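Local structure of DyP-type peroxidase (Pleurotus ostreatus PC15, 6FSK) at residues R351-R356 against F382-S387; G10-G15 against G215-K220. The protein is a heme b peroxidase of the dye-decolorizing (DyP) family that probably uses hydrogen peroxide to oxidise dyes and Mn(II). The protein carries 1 engineered substitution. All coordinates share one frame; numbering follows the deposited sequence.

Interaction 1 of 2, residues R351-R356 against F382-S387. With HEM (protoporphyrin IX containing Fe), chain C.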
ATOM      1  N   ARG A 351      -0.222  11.924   6.597  1.00 10.89           N
ATOM      2  CA  ARG A 351      -1.042  10.733   6.393  1.00 10.93           C
ATOM      3  C   ARG A 351      -0.822  10.174   5.019  1.00 10.87           C
ATOM      4  O   ARG A 351      -1.372   9.122   4.712  1.00 11.02           O
ATOM      5  CB  ARG A 351      -2.486  11.116   6.517  1.00 10.90           C
ATOM      6  CG  ARG A 351      -2.828  11.875   7.813  1.00 11.63           C
ATOM      7  CD  ARG A 351      -2.841  10.962   8.971  1.00 14.72           C
ATOM      8  NE  ARG A 351      -3.182  11.719  10.186  1.00 16.16           N
ATOM      9  CZ  ARG A 351      -2.634  11.546  11.371  1.00 14.62           C
ATOM     10  NH1 ARG A 351      -1.597  10.743  11.526  1.00 14.44           N
ATOM     11  NH2 ARG A 351      -3.077  12.235  12.396  1.00 17.92           N
ATOM     12  N   ARG A 352       0.022  10.787   4.203  1.00 10.47           N
ATOM     13  CA  ARG A 352       0.200  10.333   2.834  1.00  9.01           C
ATOM     14  C   ARG A 352       1.173   9.172   2.800  1.00  9.83           C
ATOM     15  O   ARG A 352       2.111   9.087   3.605  1.00  9.45           O
ATOM     16  CB  ARG A 352       0.692  11.480   1.911  1.00 10.15           C
ATOM     17  CG  ARG A 352      -0.269  12.650   1.934  1.00 10.06           C
ATOM     18  CD  ARG A 352      -1.661  12.371   1.513  1.00  9.08           C
ATOM     19  NE  ARG A 352      -1.772  11.777   0.164  1.00  9.72           N
ATOM     20  CZ  ARG A 352      -1.786  12.430  -0.959  1.00 10.60           C
ATOM     21  NH1 ARG A 352      -1.598  13.786  -1.000  1.00 12.92           N
ATOM     22  NH2 ARG A 352      -1.891  11.767  -2.086  1.00 11.58           N
ATOM     23  N   ILE A 353       0.953   8.290   1.815  1.00  9.04           N
ATOM     24  CA  ILE A 353       1.807   7.141   1.579  1.00  9.05           C
ATOM     25  C   ILE A 353       2.028   6.946   0.132  1.00  8.82           C
ATOM     26  O   ILE A 353       1.187   7.308  -0.705  1.00  9.90           O
ATOM     27  CB  ILE A 353       1.195   5.825   2.203  1.00  8.98           C
ATOM     28  CG1 ILE A 353      -0.190   5.504   1.565  1.00  9.53           C
ATOM     29  CG2 ILE A 353       1.106   5.912   3.696  1.00 10.14           C
ATOM     30  CD1 ILE A 353      -0.726   4.156   2.008  1.00  8.79           C
ATOM     31  N   ILE A 354       3.210   6.362  -0.193  1.00  9.02           N
ATOM     32  CA  ILE A 354       3.488   5.999  -1.547  1.00  9.36           C
ATOM     33  C   ILE A 354       3.334   4.494  -1.617  1.00  9.13           C
ATOM     34  O   ILE A 354       4.044   3.779  -0.949  1.00 10.51           O
ATOM     35  CB  ILE A 354       4.904   6.418  -2.017  1.00 10.74           C
ATOM     36  CG1 ILE A 354       4.988   7.943  -2.116  1.00 11.92           C
ATOM     37  CG2 ILE A 354       5.236   5.755  -3.315  1.00 12.69           C
ATOM     38  CD1 ILE A 354       6.417   8.396  -2.357  1.00 13.21           C
ATOM     39  N   ARG A 355       2.461   4.018  -2.514  1.00  9.21           N
ATOM     40  CA  ARG A 355       2.203   2.556  -2.651  1.00  9.52           C
ATOM     41  C   ARG A 355       2.937   1.947  -3.809  1.00  9.86           C
ATOM     42  O   ARG A 355       3.066   2.551  -4.900  1.00 10.66           O
ATOM     43  CB  ARG A 355       0.726   2.311  -2.848  1.00 10.10           C
ATOM     44  CG  ARG A 355      -0.087   2.658  -1.652  1.00 11.26           C
ATOM     45  CD  ARG A 355      -1.586   2.754  -1.941  1.00 11.47           C
ATOM     46  NE  ARG A 355      -1.880   3.836  -2.896  1.00 11.68           N
ATOM     47  CZ  ARG A 355      -2.557   3.642  -4.023  1.00 10.23           C
ATOM     48  NH1 ARG A 355      -3.095   2.456  -4.349  1.00 10.15           N
ATOM     49  NH2 ARG A 355      -2.695   4.640  -4.838  1.00 10.44           N
ATOM     50  N   ARG A 356       3.476   0.747  -3.606  1.00 10.55           N
ATOM     51  CA  ARG A 356       4.222   0.029  -4.638  1.00 11.22           C
ATOM     52  C   ARG A 356       3.643  -1.423  -4.729  1.00 13.45           C
ATOM     53  O   ARG A 356       4.450  -2.355  -4.822  1.00 15.51           O
ATOM     54  CB  ARG A 356       5.716  -0.003  -4.373  1.00 11.93           C
ATOM     55  CG  ARG A 356       6.360   1.318  -4.207  1.00 11.64           C
ATOM     56  CD  ARG A 356       6.433   2.106  -5.509  1.00 12.42           C
ATOM     57  NE  ARG A 356       7.143   3.344  -5.334  1.00 12.82           N
ATOM     58  CZ  ARG A 356       6.891   4.505  -5.942  1.00 14.05           C
ATOM     59  NH1 ARG A 356       5.911   4.646  -6.779  1.00 14.96           N
ATOM     60  NH2 ARG A 356       7.674   5.566  -5.670  1.00 15.28           N
ATOM     61  N   PHE A 382       0.820  -5.838  -0.760  1.00  8.58           N
ATOM     62  CA  PHE A 382       0.714  -4.405  -0.457  1.00  8.58           C
ATOM     63  C   PHE A 382       2.044  -3.930   0.134  1.00  8.95           C
ATOM     64  O   PHE A 382       2.508  -4.480   1.095  1.00  7.94           O
ATOM     65  CB  PHE A 382      -0.403  -4.175   0.568  1.00  9.53           C
ATOM     66  CG  PHE A 382      -0.523  -2.760   0.986  1.00 10.34           C
ATOM     67  CD1 PHE A 382      -1.367  -1.879   0.324  1.00 11.02           C
ATOM     68  CD2 PHE A 382       0.137  -2.326   2.076  1.00 11.10           C
ATOM     69  CE1 PHE A 382      -1.426  -0.525   0.707  1.00 10.67           C
ATOM     70  CE2 PHE A 382       0.001  -0.992   2.507  1.00 10.92           C
ATOM     71  CZ  PHE A 382      -0.770  -0.114   1.804  1.00 10.31           C
ATOM     72  N   VAL A 383       2.607  -2.898  -0.458  1.00  8.16           N
ATOM     73  CA  VAL A 383       3.774  -2.255   0.073  1.00  8.07           C
ATOM     74  C   VAL A 383       3.558  -0.740   0.074  1.00  7.85           C
ATOM     75  O   VAL A 383       3.073  -0.211  -0.941  1.00  8.84           O
ATOM     76  CB  VAL A 383       5.049  -2.576  -0.735  1.00  9.39           C
ATOM     77  CG1 VAL A 383       6.196  -1.633  -0.386  1.00 10.91           C
ATOM     78  CG2 VAL A 383       5.444  -4.007  -0.476  1.00  9.75           C
ATOM     79  N   CYS A 384       3.807  -0.042   1.141  1.00  7.85           N
ATOM     80  CA  CYS A 384       3.745   1.452   1.112  1.00  8.56           C
ATOM     81  C   CYS A 384       4.906   2.003   1.922  1.00  8.29           C
ATOM     82  O   CYS A 384       5.393   1.358   2.867  1.00  8.11           O
ATOM     83  CB  CYS A 384       2.396   1.998   1.601  1.00  9.56           C
ATOM     84  SG  CYS A 384       2.111   1.874   3.360  1.00 10.45           S
ATOM     85  N   TYR A 385       5.278   3.206   1.586  1.00  9.54           N
ATOM     86  CA  TYR A 385       6.325   3.971   2.189  1.00  8.38           C
ATOM     87  C   TYR A 385       5.870   5.286   2.749  1.00  9.10           C
ATOM     88  O   TYR A 385       5.052   6.000   2.097  1.00  9.56           O
ATOM     89  CB  TYR A 385       7.432   4.310   1.197  1.00  8.28           C
ATOM     90  CG  TYR A 385       8.163   3.139   0.607  1.00  9.49           C
ATOM     91  CD1 TYR A 385       9.227   2.548   1.273  1.00 10.06           C
ATOM     92  CD2 TYR A 385       7.785   2.577  -0.601  1.00 10.04           C
ATOM     93  CE1 TYR A 385       9.907   1.434   0.744  1.00  9.63           C
ATOM     94  CE2 TYR A 385       8.421   1.466  -1.115  1.00  9.46           C
ATOM     95  CZ  TYR A 385       9.523   0.909  -0.439  1.00  9.15           C
ATOM     96  OH  TYR A 385      10.175  -0.171  -0.959  1.00 12.52           O
ATOM     97  N   SER A 386       6.442   5.654   3.864  1.00  8.50           N
ATOM     98  CA  SER A 386       6.368   7.016   4.391  1.00  8.98           C
ATOM     99  C   SER A 386       7.407   7.147   5.504  1.00  9.98           C
ATOM    100  O   SER A 386       8.052   6.169   5.881  1.00  9.25           O
ATOM    101  CB  SER A 386       5.021   7.474   4.894  1.00  9.11           C
ATOM    102  OG  SER A 386       4.760   7.044   6.222  1.00  9.89           O
ATOM    103  N   SER A 387       7.603   8.343   6.042  1.00  9.88           N
ATOM    104  CA  SER A 387       8.541   8.524   7.092  1.00 10.03           C
ATOM    105  C   SER A 387       7.957   8.246   8.441  1.00 10.57           C
ATOM    106  O   SER A 387       8.624   8.431   9.479  1.00 11.09           O
ATOM    107  CB  SER A 387       9.139   9.933   7.059  1.00 11.08           C
ATOM    108  OG  SER A 387       8.129  10.866   7.348  1.00 12.03           O
TER
HETATM  109  CHA HEM C 501      -6.258   3.610  -3.592  1.00  9.86           C
HETATM  110  CHB HEM C 501      -7.424  -1.046  -4.040  1.00  8.76           C
HETATM  111  CHC HEM C 501      -5.324  -1.913   0.204  1.00  8.84           C
HETATM  112  CHD HEM C 501      -4.420   2.807   0.817  1.00  8.61           C
HETATM  113  C1A HEM C 501      -6.769   2.425  -4.126  1.00  9.30           C
HETATM  114  C2A HEM C 501      -7.430   2.284  -5.386  1.00  9.75           C
HETATM  115  C3A HEM C 501      -7.714   0.983  -5.539  1.00  9.96           C
HETATM  116  C4A HEM C 501      -7.298   0.333  -4.333  1.00  9.12           C
HETATM  117  CMA HEM C 501      -8.459   0.360  -6.669  1.00 10.35           C
HETATM  118  CAA HEM C 501      -7.760   3.429  -6.331  1.00  9.79           C
HETATM  119  CBA HEM C 501      -6.757   3.749  -7.431  1.00 11.28           C
HETATM  120  CGA HEM C 501      -5.485   4.359  -6.906  1.00 12.05           C
HETATM  121  O1A HEM C 501      -5.462   5.537  -6.543  1.00 12.34           O
HETATM  122  O2A HEM C 501      -4.457   3.636  -6.881  1.00 13.22           O
HETATM  123  C1B HEM C 501      -6.966  -1.735  -2.914  1.00 10.33           C
HETATM  124  C2B HEM C 501      -7.029  -3.108  -2.698  1.00 10.51           C
HETATM  125  C3B HEM C 501      -6.416  -3.406  -1.522  1.00  8.52           C
HETATM  126  C4B HEM C 501      -5.985  -2.104  -0.995  1.00  8.47           C
HETATM  127  CMB HEM C 501      -7.707  -4.113  -3.596  1.00 11.73           C
HETATM  128  CAB HEM C 501      -6.193  -4.664  -0.775  1.00  9.00           C
HETATM  129  CBB HEM C 501      -6.211  -5.850  -1.342  1.00  8.64           C
HETATM  130  C1C HEM C 501      -4.958  -0.758   0.824  1.00  8.59           C
HETATM  131  C2C HEM C 501      -4.407  -0.565   2.098  1.00  9.24           C
HETATM  132  C3C HEM C 501      -4.167   0.762   2.311  1.00  9.19           C
HETATM  133  C4C HEM C 501      -4.524   1.427   1.081  1.00  7.88           C
HETATM  134  CMC HEM C 501      -4.107  -1.687   3.055  1.00 10.22           C
HETATM  135  CAC HEM C 501      -3.683   1.529   3.491  1.00  8.70           C
HETATM  136  CBC HEM C 501      -3.843   1.121   4.766  1.00  9.94           C
HETATM  137  C1D HEM C 501      -4.804   3.388  -0.395  1.00  8.40           C
HETATM  138  C2D HEM C 501      -4.497   4.826  -0.667  1.00  8.41           C
HETATM  139  C3D HEM C 501      -4.988   5.024  -1.950  1.00  8.91           C
HETATM  140  C4D HEM C 501      -5.608   3.770  -2.343  1.00  9.28           C
HETATM  141  CMD HEM C 501      -3.789   5.801   0.186  1.00  8.16           C
HETATM  142  CAD HEM C 501      -5.021   6.323  -2.746  1.00  9.28           C
HETATM  143  CBD HEM C 501      -6.199   7.186  -2.421  1.00  9.78           C
HETATM  144  CGD HEM C 501      -6.127   8.516  -3.129  1.00  9.52           C
HETATM  145  O1D HEM C 501      -7.180   8.813  -3.746  1.00 10.65           O
HETATM  146  O2D HEM C 501      -5.088   9.143  -3.161  1.00 11.04           O
HETATM  147  NA  HEM C 501      -6.776   1.228  -3.407  1.00  9.36           N
HETATM  148  NB  HEM C 501      -6.408  -1.122  -1.842  1.00  8.58           N
HETATM  149  NC  HEM C 501      -5.145   0.524   0.253  1.00  8.57           N
HETATM  150  ND  HEM C 501      -5.522   2.846  -1.380  1.00  8.41           N
HETATM  151 FE   HEM C 501      -6.036   0.895  -1.571  1.00  9.01          FE
HETATM  152  O   HOH W   1       2.677   8.936   6.254  1.00 12.02           O
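Ile353 lays its CD1 methyl against Cys384, 3.8 Å from Cys384 CB, and brings the same methyl to the edge of the Phe382 ring, near the ring plane. The two segments form an antiparallel beta ladder at one border of the large sheet of the DyP-type peroxidase fold, where strand 354-360 is outermost. Ile354 and Tyr385 make its hydrogen-bonded pair, with Ile354 N to Tyr385 O at 3.0 Å and nearly straight at 171°; Arg355 and Cys384, the neighbouring non-hydrogen-bonded pair, point their side chains to the opposite face, where the heme lies. There Phe382 sets its CE1 3.3 Å from C2C of the porphyrin, with the methyl carbon CMC over one ring face, offset toward the rim. Arg355 bends at its third torsion (chi3 -63°), which brings NE over pyrrole carbons C2D and C3D, and the guanidinium lies with C3D over the centre of one face. Its N-H groups converge in plane on one propionate oxygen, NH2 2.9 Å and NH1 3.1 Å from O2A, while NH1 also makes a salt bridge with Asp191. An alanine in place of Arg355 would probably leave O2A without these two donors and Asp191 without its charged mate, and open a gap over pyrrole ring D. On the other face of the sheet, Arg356 CG meets the edge of the Tyr385 ring, 3.7 Å from Tyr385 CE2, and Ile354 CG2 sits over the centre of the Arg356 guanidinium. Asp11 binds both polar ends, its backbone O taking Arg356 NE and its carboxylate OD2 the Tyr385 OH. Where the ladder ends, Ser386 OG, also bonded to Ser388 N, shares a water with the loop that leads into strand 354-360, 2.8 Å from Ser386 OG and 2.7 Å from Arg352 O.

Interaction 2 of 2, residues G10-G15 against G215-K220; sequences GDILGG and GFILAK
Ile12 and Ile217 meet methyl to methyl, Ile12 CG2 lying 3.6 Å from Ile217 CG2 as the two side chains slide past each other in opposite directions. In both residues CG2 stands anti to the backbone N, with CG1 beside that nitrogen (chi1 -56° in each), which turns the gamma methyl CG2, rather than the CG1 arm, across the contact. Leu13 and Leu218 add a second pair that reaches tip to tip, with Leu13 CD1 3.8 Å from Leu218 CD1. Diagonal contacts join the two pairs: Ile12 CG2 approaches Leu218 CD2 at 4.0 Å, the side chains crossing obliquely, and Leu13 CD2 comes to 4.2 Å from Ile217 CG2. This four-residue cluster is buried and purely apolar, and no hydrogen bond runs between the segments, whose backbones stay well apart, with Ile12 CA 8.0 Å from Ile217 CA. Ile354 and Val198 extend the cluster, each touching both Leu13 and Ile217, while Ile8 packs on Leu218.

Away from this core the contact thins quickly. Gly14 and Gly15 are partly exposed and have positive phi values at which a CB would jam against the preceding carbonyl oxygen; the turn they complete is closed by Gly15 N bonded to Gly10 O at 2.9 Å. At the far end of the other segment, Lys220 is also partly exposed and directs its NZ to Ala227 O and Arg230 O, and Phe216 packs on Asp349 and Asn350 instead of on the 10-15 segment. The buried cluster joins a loop leading into strand 20-28 to a loop ahead of strand 238-247, apolar loop-to-loop packing consistent with the interface between the N- and C-terminal ferredoxin-like domains of DyP-type peroxidases.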
ATOM      1  N   GLY A  10      15.768   3.027  -4.625  1.00 10.79           N
ATOM      2  CA  GLY A  10      14.962   3.389  -5.777  1.00 11.54           C
ATOM      3  C   GLY A  10      13.482   2.996  -5.718  1.00 13.03           C
ATOM      4  O   GLY A  10      12.674   3.598  -6.374  1.00 12.50           O
ATOM      5  N   ASP A  11      13.125   2.080  -4.825  1.00 10.79           N
ATOM      6  CA  ASP A  11      11.697   1.820  -4.729  1.00 11.00           C
ATOM      7  C   ASP A  11      10.946   2.902  -4.033  1.00 11.80           C
ATOM      8  O   ASP A  11       9.704   2.945  -4.224  1.00 12.11           O
ATOM      9  CB  ASP A  11      11.403   0.516  -3.982  1.00 10.89           C
ATOM     10  CG  ASP A  11      10.035  -0.118  -4.366  1.00 12.56           C
ATOM     11  OD1 ASP A  11       9.674  -0.041  -5.583  1.00 13.10           O
ATOM     12  OD2 ASP A  11       9.444  -0.767  -3.484  1.00 11.96           O
ATOM     13  N   ILE A  12      11.604   3.767  -3.255  1.00 10.97           N
ATOM     14  CA  ILE A  12      10.931   4.738  -2.420  1.00 11.21           C
ATOM     15  C   ILE A  12      10.462   5.891  -3.352  1.00 12.94           C
ATOM     16  O   ILE A  12       9.311   6.201  -3.400  1.00 14.23           O
ATOM     17  CB  ILE A  12      11.834   5.256  -1.271  1.00 11.33           C
ATOM     18  CG1 ILE A  12      12.366   4.141  -0.397  1.00 11.21           C
ATOM     19  CG2 ILE A  12      11.128   6.290  -0.473  1.00 11.96           C
ATOM     20  CD1 ILE A  12      13.554   4.509   0.400  1.00 11.55           C
ATOM     21  N   LEU A  13      11.406   6.589  -3.994  1.00 13.48           N
ATOM     22  CA  LEU A  13      11.130   7.690  -4.925  1.00 13.80           C
ATOM     23  C   LEU A  13      11.503   7.152  -6.308  1.00 15.09           C
ATOM     24  O   LEU A  13      12.667   6.859  -6.626  1.00 16.67           O
ATOM     25  CB  LEU A  13      11.919   8.937  -4.593  1.00 15.42           C
ATOM     26  CG  LEU A  13      11.640   9.603  -3.257  1.00 16.29           C
ATOM     27  CD1 LEU A  13      12.491  10.878  -3.072  1.00 17.06           C
ATOM     28  CD2 LEU A  13      10.184   9.970  -3.070  1.00 17.89           C
ATOM     29  N   GLY A  14      10.480   6.990  -7.106  1.00 14.21           N
ATOM     30  CA  GLY A  14      10.561   6.371  -8.402  1.00 14.47           C
ATOM     31  C   GLY A  14       9.741   5.133  -8.465  1.00 15.29           C
ATOM     32  O   GLY A  14       8.682   5.061  -9.126  1.00 15.99           O
ATOM     33  N   GLY A  15      10.213   4.142  -7.740  1.00 13.49           N
ATOM     34  CA  GLY A  15       9.559   2.844  -7.775  1.00 12.96           C
ATOM     35  C   GLY A  15      10.291   1.885  -8.713  1.00 12.48           C
ATOM     36  O   GLY A  15      10.598   2.230  -9.916  1.00 14.38           O
ATOM     37  N   GLY A 215      10.304  15.083   3.658  1.00  9.52           N
ATOM     38  CA  GLY A 215      10.356  14.502   4.981  1.00  9.77           C
ATOM     39  C   GLY A 215       9.119  13.801   5.454  1.00  9.26           C
ATOM     40  O   GLY A 215       9.154  13.168   6.507  1.00 11.71           O
ATOM     41  N   PHE A 216       8.022  13.850   4.671  1.00  8.66           N
ATOM     42  CA  PHE A 216       6.842  12.993   4.972  1.00  9.84           C
ATOM     43  C   PHE A 216       7.082  11.575   4.403  1.00  9.39           C
ATOM     44  O   PHE A 216       6.317  10.681   4.774  1.00  9.75           O
ATOM     45  CB  PHE A 216       5.591  13.625   4.392  1.00 10.78           C
ATOM     46  CG  PHE A 216       5.201  14.862   5.137  1.00  9.14           C
ATOM     47  CD1 PHE A 216       4.819  14.824   6.475  1.00  9.99           C
ATOM     48  CD2 PHE A 216       5.301  16.112   4.531  1.00 10.09           C
ATOM     49  CE1 PHE A 216       4.523  15.996   7.193  1.00 10.51           C
ATOM     50  CE2 PHE A 216       5.003  17.227   5.274  1.00 10.49           C
ATOM     51  CZ  PHE A 216       4.655  17.210   6.596  1.00  9.79           C
ATOM     52  N   ILE A 217       8.116  11.411   3.589  1.00  9.91           N
ATOM     53  CA  ILE A 217       8.453  10.095   2.974  1.00 10.89           C
ATOM     54  C   ILE A 217       9.795   9.615   3.446  1.00 12.08           C
ATOM     55  O   ILE A 217       9.942   8.406   3.728  1.00 10.56           O
ATOM     56  CB  ILE A 217       8.426  10.147   1.427  1.00 10.54           C
ATOM     57  CG1 ILE A 217       7.057  10.649   0.888  1.00 10.97           C
ATOM     58  CG2 ILE A 217       8.843   8.794   0.765  1.00 11.01           C
ATOM     59  CD1 ILE A 217       5.831   9.798   1.288  1.00 11.02           C
ATOM     60  N   LEU A 218      10.786  10.510   3.522  1.00 11.18           N
ATOM     61  CA  LEU A 218      12.126  10.196   3.886  1.00 11.71           C
ATOM     62  C   LEU A 218      12.438  10.736   5.223  1.00 13.78           C
ATOM     63  O   LEU A 218      12.251  11.918   5.464  1.00 14.12           O
ATOM     64  CB  LEU A 218      13.041  10.819   2.852  1.00 12.70           C
ATOM     65  CG  LEU A 218      12.985  10.398   1.397  1.00 14.10           C
ATOM     66  CD1 LEU A 218      13.798  11.354   0.492  1.00 15.63           C
ATOM     67  CD2 LEU A 218      13.466   8.990   1.240  1.00 15.78           C
ATOM     68  N   ALA A 219      13.016   9.920   6.122  1.00 12.02           N
ATOM     69  CA  ALA A 219      13.424  10.411   7.415  1.00 12.81           C
ATOM     70  C   ALA A 219      14.530  11.501   7.331  1.00 13.24           C
ATOM     71  O   ALA A 219      15.397  11.443   6.457  1.00 13.03           O
ATOM     72  CB  ALA A 219      13.938   9.274   8.265  1.00 13.99           C
ATOM     73  N   LYS A 220      14.341  12.462   8.231  1.00 14.38           N
ATOM     74  CA  LYS A 220      15.258  13.598   8.432  1.00 16.93           C
ATOM     75  C   LYS A 220      15.434  14.464   7.209  1.00 18.48           C
ATOM     76  O   LYS A 220      16.472  15.089   7.031  1.00 24.48           O
ATOM     77  CB  LYS A 220      16.622  13.107   8.901  1.00 19.34           C
ATOM     78  CG  LYS A 220      16.551  12.293  10.179  1.00 20.07           C
ATOM     79  CD  LYS A 220      17.899  11.969  10.808  1.00 22.94           C
ATOM     80  CE  LYS A 220      18.730  13.205  11.130  1.00 24.83           C
ATOM     81  NZ  LYS A 220      18.598  13.661  12.513  1.00 24.52           N
TER

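From the N terminus, the chain first enters residues 10-15 and, after 199 further residues, returns at 215-220, where interaction 2 closes a very long loop. Only later does interaction 1 close a short one, with 25 residues, including helix 366-371, between its segments. The loops follow in series and neither nest nor cross. In space, however, the contacts adjoin, their centres about 9 Å apart: Ser387 OG lies 2.7 Å from Gly215 O, probably hydrogen-bonded, and Ser386 CB packs against Phe216 O. Interaction 2 thus joins the N-terminal loop to the one before strand 238-247, while interaction 1 pairs the border strand 354-360 with its neighbour 379-386 beside the heme.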